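Local coordinates for protein 2-c-methyl-d-erythritol 4-phosphate cytidylyltransferase (Streptococcus pneumoniae, PDB 2VSH) that transfers the cytidylyl group of CTP to D-ribitol 5-phosphate, giving the CDP-activated ribitol used to build teichoic acid precursors, at residues A[117-121]-A[122-126]; A[150-154]-A[155-159]. One frame throughout, in Å; residues are numbered along the deposited sequence.

Interaction 1: A[117-121]-A[122-126]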
ATOM      1  N   PRO A 117       5.532 -12.560 -10.010  1.00 18.71           N
ATOM      2  CA  PRO A 117       5.940 -13.963 -10.222  1.00 19.25           C
ATOM      3  C   PRO A 117       5.442 -14.959  -9.166  1.00 20.48           C
ATOM      4  O   PRO A 117       5.613 -16.179  -9.359  1.00 21.19           O
ATOM      5  CB  PRO A 117       7.470 -13.893 -10.210  1.00 20.13           C
ATOM      6  CG  PRO A 117       7.796 -12.701  -9.379  1.00 20.08           C
ATOM      7  CD  PRO A 117       6.642 -11.729  -9.513  1.00 18.60           C
ATOM      8  N   PHE A 118       4.827 -14.468  -8.079  1.00 19.58           N
ATOM      9  CA  PHE A 118       4.447 -15.360  -6.973  1.00 19.95           C
ATOM     10  C   PHE A 118       2.986 -15.793  -7.008  1.00 19.80           C
ATOM     11  O   PHE A 118       2.455 -16.295  -6.011  1.00 20.45           O
ATOM     12  CB  PHE A 118       4.792 -14.738  -5.621  1.00 20.31           C
ATOM     13  CG  PHE A 118       6.245 -14.390  -5.488  1.00 20.99           C
ATOM     14  CD1 PHE A 118       7.210 -15.395  -5.419  1.00 22.61           C
ATOM     15  CD2 PHE A 118       6.651 -13.064  -5.441  1.00 21.14           C
ATOM     16  CE1 PHE A 118       8.576 -15.073  -5.317  1.00 24.72           C
ATOM     17  CE2 PHE A 118       8.014 -12.732  -5.329  1.00 20.84           C
ATOM     18  CZ  PHE A 118       8.965 -13.741  -5.259  1.00 23.34           C
ATOM     19  N   ILE A 119       2.354 -15.611  -8.164  1.00 18.96           N
ATOM     20  CA  ILE A 119       1.003 -16.118  -8.392  1.00 18.56           C
ATOM     21  C   ILE A 119       1.077 -17.635  -8.263  1.00 19.05           C
ATOM     22  O   ILE A 119       2.105 -18.240  -8.578  1.00 18.75           O
ATOM     23  CB  ILE A 119       0.478 -15.689  -9.800  1.00 17.85           C
ATOM     24  CG1 ILE A 119      -0.984 -16.141 -10.028  1.00 17.64           C
ATOM     25  CG2 ILE A 119       1.475 -16.138 -10.910  1.00 18.68           C
ATOM     26  CD1 ILE A 119      -1.551 -15.777 -11.386  1.00 17.78           C
ATOM     27  N   THR A 120      -0.014 -18.247  -7.799  1.00 19.35           N
ATOM     28  CA  THR A 120      -0.074 -19.679  -7.581  1.00 19.43           C
ATOM     29  C   THR A 120      -1.167 -20.277  -8.474  1.00 19.41           C
ATOM     30  O   THR A 120      -2.045 -19.561  -8.963  1.00 17.61           O
ATOM     31  CB  THR A 120      -0.410 -19.991  -6.104  1.00 20.96           C
ATOM     32  OG1 THR A 120      -1.714 -19.477  -5.798  1.00 20.35           O
ATOM     33  CG2 THR A 120       0.640 -19.387  -5.129  1.00 20.49           C
ATOM     34  N   LEU A 121      -1.114 -21.592  -8.685  1.00 20.24           N
ATOM     35  CA  LEU A 121      -2.157 -22.294  -9.438  1.00 20.74           C
ATOM     36  C   LEU A 121      -3.508 -22.132  -8.746  1.00 21.04           C
ATOM     37  O   LEU A 121      -4.545 -22.072  -9.391  1.00 20.41           O
ATOM     38  CB  LEU A 121      -1.810 -23.789  -9.574  1.00 21.61           C
ATOM     39  CG  LEU A 121      -0.707 -24.102 -10.599  1.00 22.00           C
ATOM     40  CD1 LEU A 121      -0.263 -25.565 -10.489  1.00 22.78           C
ATOM     41  CD2 LEU A 121      -1.173 -23.779 -12.008  1.00 22.26           C
ATOM     42  N   ARG A 122      -3.494 -22.070  -7.421  1.00 21.52           N
ATOM     43  CA  ARG A 122      -4.745 -21.921  -6.681  1.00 22.73           C
ATOM     44  C   ARG A 122      -5.445 -20.622  -7.104  1.00 21.32           C
ATOM     45  O   ARG A 122      -6.647 -20.609  -7.337  1.00 20.15           O
ATOM     46  CB  ARG A 122      -4.473 -21.944  -5.181  1.00 23.28           C
ATOM     47  CG  ARG A 122      -5.705 -22.187  -4.288  1.00 26.61           C
ATOM     48  CD  ARG A 122      -6.494 -20.904  -4.046  1.00 29.21           C
ATOM     49  NE  ARG A 122      -5.702 -19.859  -3.387  1.00 30.26           N
ATOM     50  CZ  ARG A 122      -5.951 -18.553  -3.484  1.00 30.84           C
ATOM     51  NH1 ARG A 122      -6.969 -18.111  -4.225  1.00 29.93           N
ATOM     52  NH2 ARG A 122      -5.166 -17.685  -2.859  1.00 30.52           N
ATOM     53  N   MET A 123      -4.674 -19.536  -7.209  1.00 21.00           N
ATOM     54  CA  MET A 123      -5.189 -18.231  -7.632  1.00 21.47           C
ATOM     55  C   MET A 123      -5.714 -18.265  -9.066  1.00 21.18           C
ATOM     56  O   MET A 123      -6.827 -17.800  -9.325  1.00 22.75           O
ATOM     57  CB  MET A 123      -4.090 -17.170  -7.522  1.00 20.78           C
ATOM     58  CG  MET A 123      -3.757 -16.789  -6.080  1.00 21.57           C
ATOM     59  SD  MET A 123      -2.268 -15.777  -6.013  1.00 24.93           S
ATOM     60  CE  MET A 123      -1.900 -15.997  -4.325  1.00 25.09           C
ATOM     61  N   ILE A 124      -4.915 -18.827  -9.978  1.00 20.20           N
ATOM     62  CA  ILE A 124      -5.305 -19.021 -11.382  1.00 19.21           C
ATOM     63  C   ILE A 124      -6.592 -19.830 -11.471  1.00 19.74           C
ATOM     64  O   ILE A 124      -7.505 -19.462 -12.189  1.00 19.31           O
ATOM     65  CB  ILE A 124      -4.209 -19.755 -12.167  1.00 19.01           C
ATOM     66  CG1 ILE A 124      -2.965 -18.875 -12.263  1.00 18.70           C
ATOM     67  CG2 ILE A 124      -4.716 -20.192 -13.571  1.00 17.54           C
ATOM     68  CD1 ILE A 124      -1.679 -19.647 -12.483  1.00 21.83           C
ATOM     69  N   GLN A 125      -6.637 -20.942 -10.745  1.00 20.92           N
ATOM     70  CA  GLN A 125      -7.791 -21.813 -10.759  1.00 21.66           C
ATOM     71  C   GLN A 125      -9.058 -21.158 -10.184  1.00 21.86           C
ATOM     72  O   GLN A 125     -10.131 -21.308 -10.747  1.00 21.84           O
ATOM     73  CB  GLN A 125      -7.455 -23.139 -10.070  1.00 23.39           C
ATOM     74  CG  GLN A 125      -6.584 -24.036 -10.968  1.00 22.75           C
ATOM     75  CD  GLN A 125      -6.051 -25.261 -10.262  1.00 23.53           C
ATOM     76  OE1 GLN A 125      -6.408 -25.550  -9.116  1.00 21.31           O
ATOM     77  NE2 GLN A 125      -5.159 -25.983 -10.942  1.00 24.68           N
ATOM     78  N   ASP A 126      -8.927 -20.452  -9.067  1.00 21.97           N
ATOM     79  CA  ASP A 126     -10.034 -19.662  -8.499  1.00 23.10           C
ATOM     80  C   ASP A 126     -10.606 -18.629  -9.455  1.00 21.95           C
ATOM     81  O   ASP A 126     -11.822 -18.483  -9.547  1.00 22.73           O
ATOM     82  CB  ASP A 126      -9.602 -18.959  -7.213  1.00 23.01           C
ATOM     83  CG  ASP A 126      -9.530 -19.896  -6.048  1.00 25.96           C
ATOM     84  OD1 ASP A 126      -9.732 -21.116  -6.256  1.00 27.16           O
ATOM     85  OD2 ASP A 126      -9.275 -19.418  -4.918  1.00 27.86           O
TER

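Interaction 2: A[150-154]-A[155-159]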
ATOM      1  N   SER A 150      -8.351  12.393  -0.805  1.00 27.61           N
ATOM      2  CA  SER A 150      -8.299  13.832  -1.001  1.00 27.20           C
ATOM      3  C   SER A 150      -8.420  14.127  -2.487  1.00 27.56           C
ATOM      4  O   SER A 150      -7.515  13.803  -3.256  1.00 27.90           O
ATOM      5  CB  SER A 150      -6.991  14.413  -0.455  1.00 27.55           C
ATOM      6  OG  SER A 150      -6.957  15.819  -0.639  1.00 27.26           O
ATOM      7  N   THR A 151      -9.539  14.732  -2.890  1.00 28.12           N
ATOM      8  CA  THR A 151      -9.752  15.113  -4.294  1.00 29.65           C
ATOM      9  C   THR A 151      -8.833  16.266  -4.701  1.00 30.69           C
ATOM     10  O   THR A 151      -8.386  16.353  -5.855  1.00 31.91           O
ATOM     11  CB  THR A 151     -11.223  15.520  -4.556  1.00 31.33           C
ATOM     12  OG1 THR A 151     -11.641  16.444  -3.545  1.00 31.98           O
ATOM     13  CG2 THR A 151     -12.136  14.303  -4.508  1.00 31.57           C
ATOM     14  N   ASN A 152      -8.559  17.152  -3.746  1.00 29.84           N
ATOM     15  CA  ASN A 152      -7.785  18.360  -4.013  1.00 31.61           C
ATOM     16  C   ASN A 152      -6.290  18.169  -3.763  1.00 32.31           C
ATOM     17  O   ASN A 152      -5.467  18.934  -4.273  1.00 34.38           O
ATOM     18  CB  ASN A 152      -8.333  19.536  -3.191  1.00 30.93           C
ATOM     19  CG  ASN A 152      -8.476  19.195  -1.712  1.00 28.41           C
ATOM     20  OD1 ASN A 152      -7.492  19.115  -0.990  1.00 28.34           O
ATOM     21  ND2 ASN A 152      -9.704  18.986  -1.263  1.00 26.23           N
ATOM     22  N   GLY A 153      -5.945  17.160  -2.964  1.00 31.50           N
ATOM     23  CA  GLY A 153      -4.544  16.884  -2.631  1.00 32.69           C
ATOM     24  C   GLY A 153      -3.960  17.814  -1.586  1.00 32.99           C
ATOM     25  O   GLY A 153      -2.749  17.806  -1.343  1.00 34.40           O
ATOM     26  N   GLN A 154      -4.819  18.620  -0.972  1.00 32.34           N
ATOM     27  CA  GLN A 154      -4.411  19.587   0.037  1.00 33.27           C
ATOM     28  C   GLN A 154      -4.946  19.220   1.423  1.00 32.01           C
ATOM     29  O   GLN A 154      -4.238  19.346   2.416  1.00 32.78           O
ATOM     30  CB  GLN A 154      -4.863  21.001  -0.354  1.00 33.79           C
ATOM     31  CG  GLN A 154      -4.232  21.518  -1.661  1.00 38.87           C
ATOM     32  CD  GLN A 154      -2.802  22.005  -1.465  1.00 43.97           C
ATOM     33  OE1 GLN A 154      -2.559  22.990  -0.757  1.00 47.45           O
ATOM     34  NE2 GLN A 154      -1.850  21.316  -2.085  1.00 46.99           N
ATOM     35  N   PHE A 155      -6.198  18.772   1.479  1.00 30.53           N
ATOM     36  CA  PHE A 155      -6.824  18.382   2.742  1.00 30.02           C
ATOM     37  C   PHE A 155      -7.659  17.120   2.565  1.00 29.36           C
ATOM     38  O   PHE A 155      -8.026  16.767   1.448  1.00 28.46           O
ATOM     39  CB  PHE A 155      -7.636  19.546   3.369  1.00 30.69           C
ATOM     40  CG  PHE A 155      -8.767  20.058   2.506  1.00 30.50           C
ATOM     41  CD1 PHE A 155     -10.047  19.495   2.596  1.00 30.62           C
ATOM     42  CD2 PHE A 155      -8.561  21.118   1.618  1.00 31.39           C
ATOM     43  CE1 PHE A 155     -11.106  19.962   1.810  1.00 31.17           C
ATOM     44  CE2 PHE A 155      -9.617  21.599   0.811  1.00 33.27           C
ATOM     45  CZ  PHE A 155     -10.894  21.016   0.913  1.00 32.46           C
ATOM     46  N   ILE A 156      -7.932  16.421   3.660  1.00 29.94           N
ATOM     47  CA  ILE A 156      -8.697  15.184   3.573  1.00 29.79           C
ATOM     48  C   ILE A 156     -10.154  15.496   3.249  1.00 30.40           C
ATOM     49  O   ILE A 156     -10.811  16.272   3.954  1.00 30.94           O
ATOM     50  CB  ILE A 156      -8.602  14.327   4.862  1.00 31.50           C
ATOM     51  CG1 ILE A 156      -7.153  13.913   5.130  1.00 31.48           C
ATOM     52  CG2 ILE A 156      -9.494  13.102   4.742  1.00 31.33           C
ATOM     53  CD1 ILE A 156      -6.950  13.097   6.419  1.00 34.22           C
ATOM     54  N   THR A 157     -10.639  14.898   2.166  1.00 30.18           N
ATOM     55  CA  THR A 157     -12.041  15.044   1.784  1.00 32.24           C
ATOM     56  C   THR A 157     -12.871  13.866   2.280  1.00 34.92           C
ATOM     57  O   THR A 157     -14.093  13.970   2.375  1.00 36.78           O
ATOM     58  CB  THR A 157     -12.215  15.278   0.283  1.00 31.65           C
ATOM     59  OG1 THR A 157     -11.512  14.275  -0.461  1.00 29.94           O
ATOM     60  CG2 THR A 157     -11.680  16.646  -0.080  1.00 30.75           C
ATOM     61  N   ASP A 158     -12.201  12.743   2.557  1.00 35.52           N
ATOM     62  CA  ASP A 158     -12.689  11.753   3.542  1.00 38.98           C
ATOM     63  C   ASP A 158     -11.831  10.502   3.744  1.00 38.21           C
ATOM     64  O   ASP A 158     -10.810  10.300   3.079  1.00 36.20           O
ATOM     65  CB  ASP A 158     -14.180  11.384   3.372  1.00 41.79           C
ATOM     66  CG  ASP A 158     -14.428  10.462   2.215  1.00 42.94           C
ATOM     67  OD1 ASP A 158     -15.084   9.411   2.417  1.00 45.94           O
ATOM     68  OD2 ASP A 158     -13.963  10.790   1.104  1.00 44.33           O
ATOM     69  N   ILE A 159     -12.241   9.708   4.729  1.00 40.64           N
ATOM     70  CA  ILE A 159     -11.614   8.443   5.051  1.00 41.01           C
ATOM     71  C   ILE A 159     -12.650   7.354   4.782  1.00 41.62           C
ATOM     72  O   ILE A 159     -13.671   7.283   5.479  1.00 44.71           O
ATOM     73  CB  ILE A 159     -11.129   8.406   6.533  1.00 43.79           C
ATOM     74  CG1 ILE A 159      -9.734   9.025   6.649  1.00 43.61           C
ATOM     75  CG2 ILE A 159     -11.046   6.984   7.058  1.00 45.86           C
ATOM     76  CD1 ILE A 159      -9.695  10.369   7.281  1.00 44.66           C
TER

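Interaction 1: A[117-121]-A[122-126]
Thr120 reaches forward to Met123 at the start of the helix. With chi1 at 63°, its hydroxyl stands between its own N and carbonyl carbon, turned toward the first turn of the helix, and OG1 accepts from Met123 N at 3.3 Å. The Met123 side chain runs back past the same oxygen, CG lying 3.4 Å from Thr120 OG1, and continues extended so that SD and CE also pass close to that hydroxyl. This is an N-cap: Thr120 sits just before helix 121-133, after strand 108-113 of the central sheet in this GT-A-type nucleotidyltransferase. The first turn is then closed by the backbone bonds Ile124 N to Thr120 O (3.1 Å) and Gln125 N to Leu121 O (2.7 Å).

On the buried side Ile119 swings CG1 opposite its backbone N (chi1 -176°) and stretches out fully, which brings CD1 within 3.5 Å of Ile124 CG1; the two side chains cross at about a right angle. Phe41 and Lys40 of helix 33-42 also touch Ile119. Leu121 CD2 touches Ile124 CD1 more lightly, at 4.2 Å. Arg122 bends at chi2 and chi3, sets the rim of one guanidinium face over Met123 CG and makes a salt bridge from NH1 to Asp126 OD2 (2.7 Å), entering from above the carboxylate plane; its NH2 pairs with Glu214.

Interaction 2: A[150-154]-A[155-159]
The amide nitrogen of Asn152 hangs over one face of the Phe155 ring, with ND2 only 3.2 Å from Phe155 CZ and displaced toward the rim. The amide and ring planes are 36° apart, so the group is neither flat on the ring nor perpendicular to it. Chi1 of 51° holds CG of Asn152 between its backbone N and carbonyl carbon, folding the amide back over the turn. From there OD1 grips two successive backbone N-H groups, Gln154 N at 2.7 Å and Phe155 N at 2.8 Å, both in the carbonyl plane; this double hold fixes the rotation of the amide and leaves ND2 over the ring and packed beside the methyl CG2 of Thr157, 3.3 Å away.

The Gln154 bond makes an Asx turn, and Ser150 adds an ST motif: its OG accepts from Gly153 N while donating to Phe155 O at 2.5 Å, from above that carbonyl plane. Together they shape the hairpin-like excursion after strand 147-149, where Thr157 and Asp158 face Glu149 in a classic beta bulge. Thr157 OG1 accepts from Thr151 N (3.2 Å) and also bonds the carboxylate of Glu149, while its CG2 packs 3.5 Å from Thr151 OG1. On the dimer side, Ser150, Gln154 and Ile156 make backbone hydrogen bonds to the second subunit; there Ile156 packs on Val208 and Phe155 on Asp207, both of that neighbouring subunit.

How the interactions relate
Interaction 1 comes first along the chain, where the loop after strand 108-113 runs into helix 121-133, and interaction 2 follows in the loop between strands 147-149 and 165-175. Strand 136-142 lies between them in sequence and, like 108-113 and 165-175, belongs to the seven-stranded mixed sheet. Their centres are 36 Å apart and their nearest atoms about 27 Å. The centre of interaction 1 lies about 12 Å from the chain centre, the Ile119 side chain being about 10 Å from that of Ser114, which probably belongs to the CTP site. Interaction 2, whose centre is about 30 Å from the chain centre, meets the second subunit: one contact packs a helix start within the sheet-and-helix body, the other lies at the dimer interface.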